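Side-chain contacts in oxalate biosynthetic component 1 (Burkholderia thailandensis, PDB 5IKY), which serves quorum sensing-dependent oxalate production as a bifunctional enzyme, an oxalate-producing serine hydrolase of the alpha/beta-hydrolase class with additional lyase activity: residues Pro713-Ser716 and Ala717-Leu721; Leu634-Ala637 and Arg638-Val642; Thr730-Leu733 and Arg734-Asn738; Leu1080-Arg1083 and Gln1084-Ala1087. All coordinates share one frame; numbering follows the deposited sequence.

Interaction 1 (Pro713-Ser716 and Ala717-Leu721)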
loop_
_atom_site.group_PDB
_atom_site.type_symbol
_atom_site.label_atom_id
_atom_site.label_comp_id
_atom_site.label_asym_id
_atom_site.label_seq_id
_atom_site.Cartn_x
_atom_site.Cartn_y
_atom_site.Cartn_z
ATOM N N PRO A 713 -9.711 -5.353 20.992
ATOM C CA PRO A 713 -10.219 -4.883 22.288
ATOM C C PRO A 713 -9.113 -4.730 23.328
ATOM O O PRO A 713 -9.131 -3.777 24.109
ATOM C CB PRO A 713 -11.199 -5.987 22.706
ATOM C CG PRO A 713 -11.595 -6.649 21.430
ATOM C CD PRO A 713 -10.378 -6.593 20.556
ATOM N N ARG A 714 -8.160 -5.656 23.326
ATOM C CA ARG A 714 -7.085 -5.663 24.316
ATOM C C ARG A 714 -5.805 -4.995 23.827
ATOM O O ARG A 714 -4.756 -5.139 24.455
ATOM C CB ARG A 714 -6.768 -7.101 24.738
ATOM C CG ARG A 714 -7.770 -7.708 25.700
ATOM C CD ARG A 714 -7.626 -7.103 27.082
ATOM N NE ARG A 714 -6.319 -7.382 27.667
ATOM C CZ ARG A 714 -5.947 -6.976 28.875
ATOM N NH1 ARG A 714 -6.786 -6.274 29.623
ATOM N NH2 ARG A 714 -4.739 -7.270 29.338
ATOM N N TYR A 715 -5.887 -4.266 22.718
ATOM C CA TYR A 715 -4.687 -3.716 22.089
ATOM C C TYR A 715 -3.932 -2.738 22.987
ATOM O O TYR A 715 -2.736 -2.908 23.225
ATOM C CB TYR A 715 -5.032 -3.021 20.771
ATOM C CG TYR A 715 -3.832 -2.362 20.133
ATOM C CD1 TYR A 715 -2.864 -3.119 19.485
ATOM C CD2 TYR A 715 -3.653 -0.984 20.197
ATOM C CE1 TYR A 715 -1.757 -2.522 18.905
ATOM C CE2 TYR A 715 -2.548 -0.378 19.623
ATOM C CZ TYR A 715 -1.605 -1.152 18.977
ATOM O OH TYR A 715 -0.504 -0.556 18.405
ATOM N N SER A 716 -4.625 -1.712 23.470
ATOM C CA SER A 716 -3.981 -0.682 24.282
ATOM C C SER A 716 -3.455 -1.240 25.599
ATOM O O SER A 716 -2.350 -0.904 26.023
ATOM C CB SER A 716 -4.949 0.470 24.555
ATOM O OG SER A 716 -5.231 1.187 23.365
ATOM N N ALA A 717 -4.250 -2.093 26.239
ATOM C CA ALA A 717 -3.844 -2.726 27.490
ATOM C C ALA A 717 -2.591 -3.571 27.290
ATOM O O ALA A 717 -1.679 -3.550 28.117
ATOM C CB ALA A 717 -4.973 -3.577 28.050
ATOM N N THR A 718 -2.551 -4.310 26.185
ATOM C CA THR A 718 -1.396 -5.137 25.859
ATOM C C THR A 718 -0.149 -4.279 25.678
ATOM O O THR A 718 0.921 -4.606 26.191
ATOM C CB THR A 718 -1.630 -5.962 24.579
ATOM O OG1 THR A 718 -2.872 -6.666 24.680
ATOM C CG2 THR A 718 -0.502 -6.958 24.375
ATOM N N MET A 719 -0.295 -3.174 24.953
ATOM C CA MET A 719 0.823 -2.271 24.705
ATOM C C MET A 719 1.269 -1.601 26.002
ATOM O O MET A 719 2.464 -1.405 26.230
ATOM C CB MET A 719 0.445 -1.219 23.659
ATOM C CG MET A 719 0.191 -1.791 22.269
ATOM S SD MET A 719 1.687 -2.398 21.462
ATOM C CE MET A 719 2.380 -0.874 20.823
ATOM N N ALA A 720 0.307 -1.265 26.853
ATOM C CA ALA A 720 0.604 -0.655 28.145
ATOM C C ALA A 720 1.428 -1.600 29.016
ATOM O O ALA A 720 2.359 -1.177 29.702
ATOM C CB ALA A 720 -0.681 -0.264 28.856
ATOM N N LEU A 721 1.077 -2.881 28.977
ATOM C CA LEU A 721 1.769 -3.898 29.760
ATOM C C LEU A 721 3.168 -4.165 29.218
ATOM O O LEU A 721 4.118 -4.327 29.984
ATOM C CB LEU A 721 0.959 -5.196 29.783
ATOM C CG LEU A 721 -0.326 -5.147 30.609
ATOM C CD1 LEU A 721 -1.150 -6.405 30.405
ATOM C CD2 LEU A 721 0.016 -4.960 32.073
HETATM O O HOH W 1 -7.093 -2.195 25.641
#
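Thr718 N donates to Arg714 O at 2.9 Å, and this backbone bond opens helix 715-734 in the cap domain, with Arg714 as the N-cap residue. Met719 N to Tyr715 O and Ala720 N to Ser716 O continue the same i to i+4 pattern. OG1 of Thr718 is also bonded to Arg714 O, although the modelled 2.4 Å between them is too short to be taken literally. One step earlier in the pattern a water intervenes: it accepts from Ala717 N at 2.9 Å and donates to Pro713 O at 3.0 Å.

The aromatic contact follows from Tyr715 having its CG anti to the backbone N (chi1 176°), while the Met719 chain bends at both chi2 and chi3. Met719 CG then lies over the ring face, 4.0 Å from the Tyr715 centroid and 17° off the normal, a CH-pi contact. Met719 SD is farther, 4.8 Å from the same centroid and oblique at 36°, giving a Met-aromatic contact.

The third kind is flat packing of a charged group. Arg714 folds at chi2 and chi3, laying its guanidinium across the methyl of Ala717, whose CB stands 3.6 Å above the centre of the plane.

Arg714 NH2 bonds to Tyr545 O and Tyr715 OH to Ala1002 O; carbonyl oxygens outside the turn thus take the polar ends, while an apolar group from the following residues covers one face of each.

Interaction 2 (Leu634-Ala637 and Arg638-Val642)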
loop_
_atom_site.group_PDB
_atom_site.type_symbol
_atom_site.label_atom_id
_atom_site.label_comp_id
_atom_site.label_asym_id
_atom_site.label_seq_id
_atom_site.Cartn_x
_atom_site.Cartn_y
_atom_site.Cartn_z
ATOM N N LEU A 634 25.384 -0.712 14.041
ATOM C CA LEU A 634 26.643 -1.393 14.318
ATOM C C LEU A 634 26.613 -2.085 15.674
ATOM O O LEU A 634 26.904 -3.277 15.779
ATOM C CB LEU A 634 27.813 -0.410 14.258
ATOM C CG LEU A 634 28.123 0.171 12.879
ATOM C CD1 LEU A 634 29.416 0.976 12.912
ATOM C CD2 LEU A 634 28.196 -0.939 11.845
ATOM N N ASN A 635 26.259 -1.331 16.710
ATOM C CA ASN A 635 26.169 -1.880 18.056
ATOM C C ASN A 635 25.087 -2.949 18.154
ATOM O O ASN A 635 25.214 -3.900 18.923
ATOM C CB ASN A 635 25.903 -0.770 19.071
ATOM C CG ASN A 635 27.086 0.160 19.237
ATOM O OD1 ASN A 635 28.072 -0.182 19.892
ATOM N ND2 ASN A 635 26.994 1.347 18.648
ATOM N N PHE A 636 24.025 -2.782 17.371
ATOM C CA PHE A 636 22.960 -3.774 17.298
ATOM C C PHE A 636 23.521 -5.115 16.844
ATOM O O PHE A 636 23.199 -6.158 17.412
ATOM C CB PHE A 636 21.857 -3.313 16.345
ATOM C CG PHE A 636 20.754 -4.316 16.159
ATOM C CD1 PHE A 636 19.706 -4.388 17.062
ATOM C CD2 PHE A 636 20.759 -5.183 15.077
ATOM C CE1 PHE A 636 18.689 -5.307 16.893
ATOM C CE2 PHE A 636 19.744 -6.104 14.902
ATOM C CZ PHE A 636 18.707 -6.166 15.811
ATOM N N ALA A 637 24.361 -5.070 15.816
ATOM C CA ALA A 637 25.015 -6.265 15.305
ATOM C C ALA A 637 25.917 -6.874 16.372
ATOM O O ALA A 637 25.905 -8.085 16.587
ATOM C CB ALA A 637 25.812 -5.941 14.054
ATOM N N ARG A 638 26.693 -6.024 17.038
ATOM C CA ARG A 638 27.542 -6.459 18.141
ATOM C C ARG A 638 26.698 -7.062 19.258
ATOM O O ARG A 638 27.086 -8.044 19.889
ATOM C CB ARG A 638 28.362 -5.288 18.687
ATOM C CG ARG A 638 29.210 -4.573 17.648
ATOM C CD ARG A 638 29.910 -3.361 18.250
ATOM N NE ARG A 638 30.760 -3.717 19.385
ATOM C CZ ARG A 638 30.565 -3.295 20.630
ATOM N NH1 ARG A 638 29.546 -2.492 20.912
ATOM N NH2 ARG A 638 31.391 -3.671 21.598
ATOM N N GLU A 639 25.535 -6.465 19.486
ATOM C CA GLU A 639 24.645 -6.875 20.565
ATOM C C GLU A 639 24.061 -8.264 20.314
ATOM O O GLU A 639 23.685 -8.966 21.252
ATOM C CB GLU A 639 23.523 -5.849 20.727
ATOM C CG GLU A 639 22.812 -5.883 22.064
ATOM C CD GLU A 639 21.826 -4.740 22.216
ATOM O OE1 GLU A 639 21.269 -4.292 21.190
ATOM O OE2 GLU A 639 21.617 -4.284 23.358
ATOM N N LEU A 640 23.997 -8.654 19.045
ATOM C CA LEU A 640 23.406 -9.933 18.664
ATOM C C LEU A 640 24.441 -11.045 18.512
ATOM O O LEU A 640 24.149 -12.212 18.774
ATOM C CB LEU A 640 22.622 -9.783 17.356
ATOM C CG LEU A 640 21.101 -9.660 17.471
ATOM C CD1 LEU A 640 20.709 -8.493 18.368
ATOM C CD2 LEU A 640 20.472 -9.519 16.093
ATOM N N LEU A 641 25.648 -10.683 18.090
ATOM C CA LEU A 641 26.671 -11.675 17.781
ATOM C C LEU A 641 27.492 -12.084 19.003
ATOM O O LEU A 641 27.855 -13.250 19.149
ATOM C CB LEU A 641 27.596 -11.153 16.681
ATOM C CG LEU A 641 26.916 -10.830 15.347
ATOM C CD1 LEU A 641 27.945 -10.590 14.256
ATOM C CD2 LEU A 641 25.955 -11.936 14.947
ATOM N N VAL A 642 27.782 -11.122 19.874
ATOM C CA VAL A 642 28.579 -11.380 21.074
ATOM C C VAL A 642 28.003 -12.459 22.009
ATOM O O VAL A 642 28.742 -13.351 22.430
ATOM C CB VAL A 642 28.796 -10.076 21.888
ATOM C CG1 VAL A 642 29.281 -10.388 23.297
ATOM C CG2 VAL A 642 29.781 -9.167 21.172
#
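Arg638 meets Leu634 and Asn635 one turn back along helix 629-641, an alpha-helical turn of the cap domain in which side chains interact at i to i+3 and i to i+4 spacing. The Arg638 N-H reaches Leu634 O at 3.0 Å. Its side chain lies alongside that of Asn635, both pointing the same way, and the bend at chi3 brings NH1 to 2.9 Å from Asn635 OD1. That bond is weak: the N-H...O angle is only 127°, and the amide stands nearly perpendicular to the guanidinium while OD1 approaches the latter's edge. Firmer partners lie beyond the turn: Asp652 forms a salt bridge with Arg638 NE, and Val674 supplies its O to Arg638 NH1 and its N to Asn635 OD1.

Glu639 follows, with its N 2.6 Å from Asn635 O and its chain extended beyond CG; OE2 accepts a hydrogen bond from Lys680 N and forms a salt bridge with Arg616. Leu640 comes next and turns its branches to Phe636. Leu640 CD1 sits over the ring face, 4.2 Å from the Phe636 centroid and 17° off the normal, and Leu640 CD2 touches Phe636 CE2 at 3.7 Å. Leu575 of helix 562-579 packs against both residues.

Leu641 N bonds to Ala637 O at 3.0 Å. The same oxygen also accepts from Leu640 N at 3.2 Å, a donor lying 70° out of the carbonyl plane of Ala637.

Interaction 3 (Thr730-Leu733 and Arg734-Asn738)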
loop_
_atom_site.group_PDB
_atom_site.type_symbol
_atom_site.label_atom_id
_atom_site.label_comp_id
_atom_site.label_asym_id
_atom_site.label_seq_id
_atom_site.Cartn_x
_atom_site.Cartn_y
_atom_site.Cartn_z
ATOM N N THR A 730 14.637 -1.271 31.057
ATOM C CA THR A 730 15.471 -0.203 30.518
ATOM C C THR A 730 16.053 0.657 31.636
ATOM O O THR A 730 17.221 1.045 31.588
ATOM C CB THR A 730 14.683 0.686 29.539
ATOM O OG1 THR A 730 14.199 -0.113 28.452
ATOM C CG2 THR A 730 15.570 1.790 28.986
ATOM N N LEU A 731 15.235 0.943 32.645
ATOM C CA LEU A 731 15.668 1.745 33.785
ATOM C C LEU A 731 16.818 1.080 34.526
ATOM O O LEU A 731 17.776 1.745 34.922
ATOM C CB LEU A 731 14.504 1.990 34.743
ATOM C CG LEU A 731 13.498 3.053 34.303
ATOM C CD1 LEU A 731 12.296 3.063 35.223
ATOM C CD2 LEU A 731 14.160 4.420 34.272
ATOM N N GLU A 732 16.720 -0.232 34.706
ATOM C CA GLU A 732 17.771 -0.984 35.378
ATOM C C GLU A 732 19.080 -0.879 34.597
ATOM O O GLU A 732 20.163 -0.792 35.181
ATOM C CB GLU A 732 17.357 -2.447 35.550
ATOM C CG GLU A 732 18.489 -3.453 35.419
ATOM C CD GLU A 732 18.021 -4.881 35.629
ATOM O OE1 GLU A 732 16.882 -5.198 35.223
ATOM O OE2 GLU A 732 18.789 -5.683 36.206
ATOM N N LEU A 733 18.966 -0.848 33.274
ATOM C CA LEU A 733 20.130 -0.716 32.407
ATOM C C LEU A 733 20.683 0.708 32.436
ATOM O O LEU A 733 21.860 0.932 32.148
ATOM C CB LEU A 733 19.770 -1.114 30.973
ATOM C CG LEU A 733 20.845 -1.833 30.158
ATOM C CD1 LEU A 733 21.281 -3.110 30.861
ATOM C CD2 LEU A 733 20.333 -2.139 28.761
ATOM N N ARG A 734 19.828 1.665 32.783
ATOM C CA ARG A 734 20.219 3.070 32.821
ATOM C C ARG A 734 20.903 3.420 34.142
ATOM O O ARG A 734 21.740 4.322 34.204
ATOM C CB ARG A 734 19.001 3.972 32.606
ATOM C CG ARG A 734 19.351 5.413 32.263
ATOM C CD ARG A 734 18.112 6.296 32.210
ATOM N NE ARG A 734 18.398 7.590 31.594
ATOM C CZ ARG A 734 18.954 8.616 32.230
ATOM N NH1 ARG A 734 19.289 8.505 33.508
ATOM N NH2 ARG A 734 19.177 9.753 31.585
ATOM N N ASP A 735 20.539 2.695 35.194
ATOM C CA ASP A 735 21.083 2.936 36.525
ATOM C C ASP A 735 22.523 2.442 36.655
ATOM O O ASP A 735 23.215 2.774 37.616
ATOM C CB ASP A 735 20.200 2.269 37.581
ATOM C CG ASP A 735 18.815 2.880 37.653
ATOM O OD1 ASP A 735 18.484 3.710 36.779
ATOM O OD2 ASP A 735 18.055 2.529 38.579
ATOM N N ARG A 736 22.968 1.648 35.686
ATOM C CA ARG A 736 24.335 1.137 35.683
ATOM C C ARG A 736 25.199 1.868 34.661
ATOM O O ARG A 736 26.307 1.432 34.352
ATOM C CB ARG A 736 24.356 -0.363 35.383
ATOM C CG ARG A 736 23.458 -1.208 36.266
ATOM C CD ARG A 736 23.851 -2.672 36.166
ATOM N NE ARG A 736 24.246 -3.036 34.807
ATOM C CZ ARG A 736 23.453 -3.647 33.932
ATOM N NH1 ARG A 736 22.212 -3.974 34.270
ATOM N NH2 ARG A 736 23.902 -3.937 32.720
ATOM N N SER A 737 24.686 2.973 34.131
ATOM C CA SER A 737 25.412 3.727 33.117
ATOM C C SER A 737 25.778 5.120 33.610
ATOM O O SER A 737 25.314 5.560 34.663
ATOM C CB SER A 737 24.584 3.833 31.834
ATOM O OG SER A 737 23.444 4.655 32.027
ATOM N N ASN A 738 26.615 5.809 32.842
ATOM C CA ASN A 738 26.930 7.203 33.124
ATOM C C ASN A 738 26.008 8.121 32.331
ATOM O O ASN A 738 26.448 9.102 31.731
ATOM C CB ASN A 738 28.397 7.506 32.812
ATOM C CG ASN A 738 28.779 7.152 31.389
ATOM O OD1 ASN A 738 28.141 6.313 30.753
ATOM N ND2 ASN A 738 29.827 7.791 30.880
#
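Asp735 N donates to Leu731 O at 2.9 Å (N-H...O angle 138°) where helix 715-734 gives way to a type I beta turn running from Arg734 to Ser737. Just before it, Arg734 N is shared between two acceptors, Thr730 O at 2.9 Å and Leu731 O at 3.0 Å. Both bonds are weak, their bent geometry matching a backbone that is leaving the helical path.

Arg734 O is satisfied twice within the turn: Ser737 N reaches it at 3.2 Å and Ser737 OG at 2.8 Å, both from the same face of the carbonyl plane. The hydroxyl can do this because chi1 of Ser737 (68°) sets OG between its own backbone N and carbonyl carbon. Farther out, Arg734 NE forms a salt bridge with Asp615, Arg734 NH2 donates to Ser740 O, and Leu733 O accepts from Gln678 NE2.

Less favourable is Asp735, whose OD1 is modelled 2.8 Å from Leu731 O. These are two acceptors, so the placement of that carboxylate is doubtful or strained.

Glu732 and Arg736 lie alongside each other with carboxylate and guanidinium planes 86° apart. Glu732 OE2 and Arg736 NH1 are 4.3 Å apart, so any attraction between them is probably longer-range. Arg736 NE has a long, weak ion pair with Asp677, and the guanidinium packs on an apolar branch, with Leu733 CD1 3.3 Å from Arg736 NH2.

Interaction 4 (Leu1080-Arg1083 and Gln1084-Ala1087)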
loop_
_atom_site.group_PDB
_atom_site.type_symbol
_atom_site.label_atom_id
_atom_site.label_comp_id
_atom_site.label_asym_id
_atom_site.label_seq_id
_atom_site.Cartn_x
_atom_site.Cartn_y
_atom_site.Cartn_z
ATOM N N LEU A 1080 -2.194 25.948 3.490
ATOM C CA LEU A 1080 -2.536 27.350 3.710
ATOM C C LEU A 1080 -3.861 27.509 4.454
ATOM O O LEU A 1080 -3.994 28.382 5.313
ATOM C CB LEU A 1080 -2.589 28.096 2.372
ATOM C CG LEU A 1080 -2.605 29.629 2.385
ATOM C CD1 LEU A 1080 -1.907 30.172 1.148
ATOM C CD2 LEU A 1080 -4.026 30.180 2.471
ATOM N N TRP A 1081 -4.837 26.670 4.122
ATOM C CA TRP A 1081 -6.163 26.784 4.721
ATOM C C TRP A 1081 -6.145 26.423 6.203
ATOM O O TRP A 1081 -6.953 26.931 6.981
ATOM C CB TRP A 1081 -7.173 25.905 3.976
ATOM C CG TRP A 1081 -6.827 24.445 3.940
ATOM C CD1 TRP A 1081 -6.069 23.805 3.001
ATOM C CD2 TRP A 1081 -7.238 23.441 4.876
ATOM N NE1 TRP A 1081 -5.980 22.466 3.297
ATOM C CE2 TRP A 1081 -6.687 22.216 4.444
ATOM C CE3 TRP A 1081 -8.015 23.457 6.040
ATOM C CZ2 TRP A 1081 -6.887 21.022 5.133
ATOM C CZ3 TRP A 1081 -8.212 22.268 6.723
ATOM C CH2 TRP A 1081 -7.651 21.068 6.267
ATOM N N LEU A 1082 -5.216 25.554 6.592
ATOM C CA LEU A 1082 -5.081 25.163 7.991
ATOM C C LEU A 1082 -4.510 26.303 8.828
ATOM O O LEU A 1082 -4.914 26.509 9.974
ATOM C CB LEU A 1082 -4.198 23.919 8.121
ATOM C CG LEU A 1082 -3.912 23.426 9.543
ATOM C CD1 LEU A 1082 -5.208 23.167 10.296
ATOM C CD2 LEU A 1082 -3.045 22.173 9.515
ATOM N N ARG A 1083 -3.573 27.047 8.247
ATOM C CA ARG A 1083 -2.940 28.162 8.942
ATOM C C ARG A 1083 -3.945 29.274 9.222
ATOM O O ARG A 1083 -3.800 30.023 10.187
ATOM C CB ARG A 1083 -1.761 28.697 8.129
ATOM C CG ARG A 1083 -0.850 27.598 7.619
ATOM C CD ARG A 1083 0.463 28.130 7.075
ATOM N NE ARG A 1083 1.267 27.049 6.512
ATOM C CZ ARG A 1083 2.556 27.151 6.206
ATOM N NH1 ARG A 1083 3.199 28.293 6.411
ATOM N NH2 ARG A 1083 3.202 26.109 5.698
ATOM N N GLN A 1084 -4.966 29.369 8.375
ATOM C CA GLN A 1084 -6.037 30.340 8.569
ATOM C C GLN A 1084 -6.803 30.055 9.858
ATOM O O GLN A 1084 -7.228 30.979 10.556
ATOM C CB GLN A 1084 -6.991 30.334 7.371
ATOM C CG GLN A 1084 -8.302 31.069 7.617
ATOM C CD GLN A 1084 -8.748 31.891 6.426
ATOM O OE1 GLN A 1084 -7.929 32.477 5.718
ATOM N NE2 GLN A 1084 -10.056 31.941 6.199
ATOM N N TRP A 1085 -6.968 28.773 10.172
ATOM C CA TRP A 1085 -7.659 28.368 11.393
ATOM C C TRP A 1085 -6.873 28.817 12.619
ATOM O O TRP A 1085 -7.437 29.356 13.572
ATOM C CB TRP A 1085 -7.864 26.850 11.432
ATOM C CG TRP A 1085 -8.727 26.305 10.330
ATOM C CD1 TRP A 1085 -9.068 26.928 9.163
ATOM C CD2 TRP A 1085 -9.361 25.020 10.297
ATOM N NE1 TRP A 1085 -9.871 26.111 8.406
ATOM C CE2 TRP A 1085 -10.066 24.934 9.080
ATOM C CE3 TRP A 1085 -9.398 23.935 11.178
ATOM C CZ2 TRP A 1085 -10.802 23.806 8.723
ATOM C CZ3 TRP A 1085 -10.129 22.816 10.820
ATOM C CH2 TRP A 1085 -10.821 22.761 9.604
ATOM N N ILE A 1086 -5.564 28.589 12.580
ATOM C CA ILE A 1086 -4.673 28.991 13.661
ATOM C C ILE A 1086 -4.581 30.514 13.736
ATOM O O ILE A 1086 -4.475 31.088 14.822
ATOM C CB ILE A 1086 -3.274 28.369 13.478
ATOM C CG1 ILE A 1086 -3.370 26.847 13.596
ATOM C CG2 ILE A 1086 -2.289 28.917 14.501
ATOM C CD1 ILE A 1086 -2.060 26.130 13.420
ATOM N N ALA A 1087 -4.643 31.162 12.576
ATOM C CA ALA A 1087 -4.668 32.620 12.510
ATOM C C ALA A 1087 -5.898 33.173 13.222
ATOM O O ALA A 1087 -5.805 34.134 13.987
ATOM C CB ALA A 1087 -4.637 33.089 11.064
#
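Trp1081 and Trp1085 are brought together by different first torsions: chi1 of 59° puts Trp1081 CG between its backbone N and carbonyl carbon, while chi1 of -63° sets Trp1085 CG anti to the carbonyl carbon. The side chains run side by side in the same direction, yet their rings do not stack flat. The edge of Trp1081 is presented to the face of Trp1085, with the six-membered centroids 5.4 Å apart and the planes at 69°, an offset edge-to-face pair. Trp1081 CZ3 does the touching, 3.6 Å from Trp1085 CZ2 and displaced toward the rim. Leu1082 contributes its CA over a face of Trp1085, with CD1 a looser 4.4 Å from Trp1085 CE3.

This is an i to i+4 aromatic pair on helix 1080-1090 of the C-terminal, alpha/beta-hydrolase-type region. Ile1086 and Ala1087 touch Ile812 of helix 792-813, and Trp1081 NE1 makes a weak hydrogen bond to Asp1035 O.

Backbone bonding beneath the indoles is uneven. Ala1087 N to Arg1083 O is short at 2.8 Å, whereas Gln1084 N to Leu1080 O, at 3.4 Å, is weak. The pyrrole side of Trp1085 lies close to the Trp1081 carbonyl, its CD1 3.0 Å from Trp1081 O. Although Trp1085 NE1 comes within 3.3 Å of Trp1081 O, the angle is too poor for a hydrogen bond.

Along the chain the order is interaction 2, interaction 1, interaction 3, interaction 4. Interactions 1 and 3 share helix 715-734, one at its opening turn and one where it runs into the loop before strand 747-752; their centres are 26 Å apart. Interaction 2, on helix 629-641, belongs to the cap domain as interaction 1 does, but its centre is nearer to interaction 3 (19 Å) than to interaction 1 (30 Å). Interaction 4, on helix 1080-1090 in the C-terminal hydrolase region, has its centre 36 Å from interaction 1 and 47 Å from interaction 2. None touch; helix 715-734 physically joins interactions 1 and 3 and leads from the cap toward strand 747-752 of the hydrolase sheet.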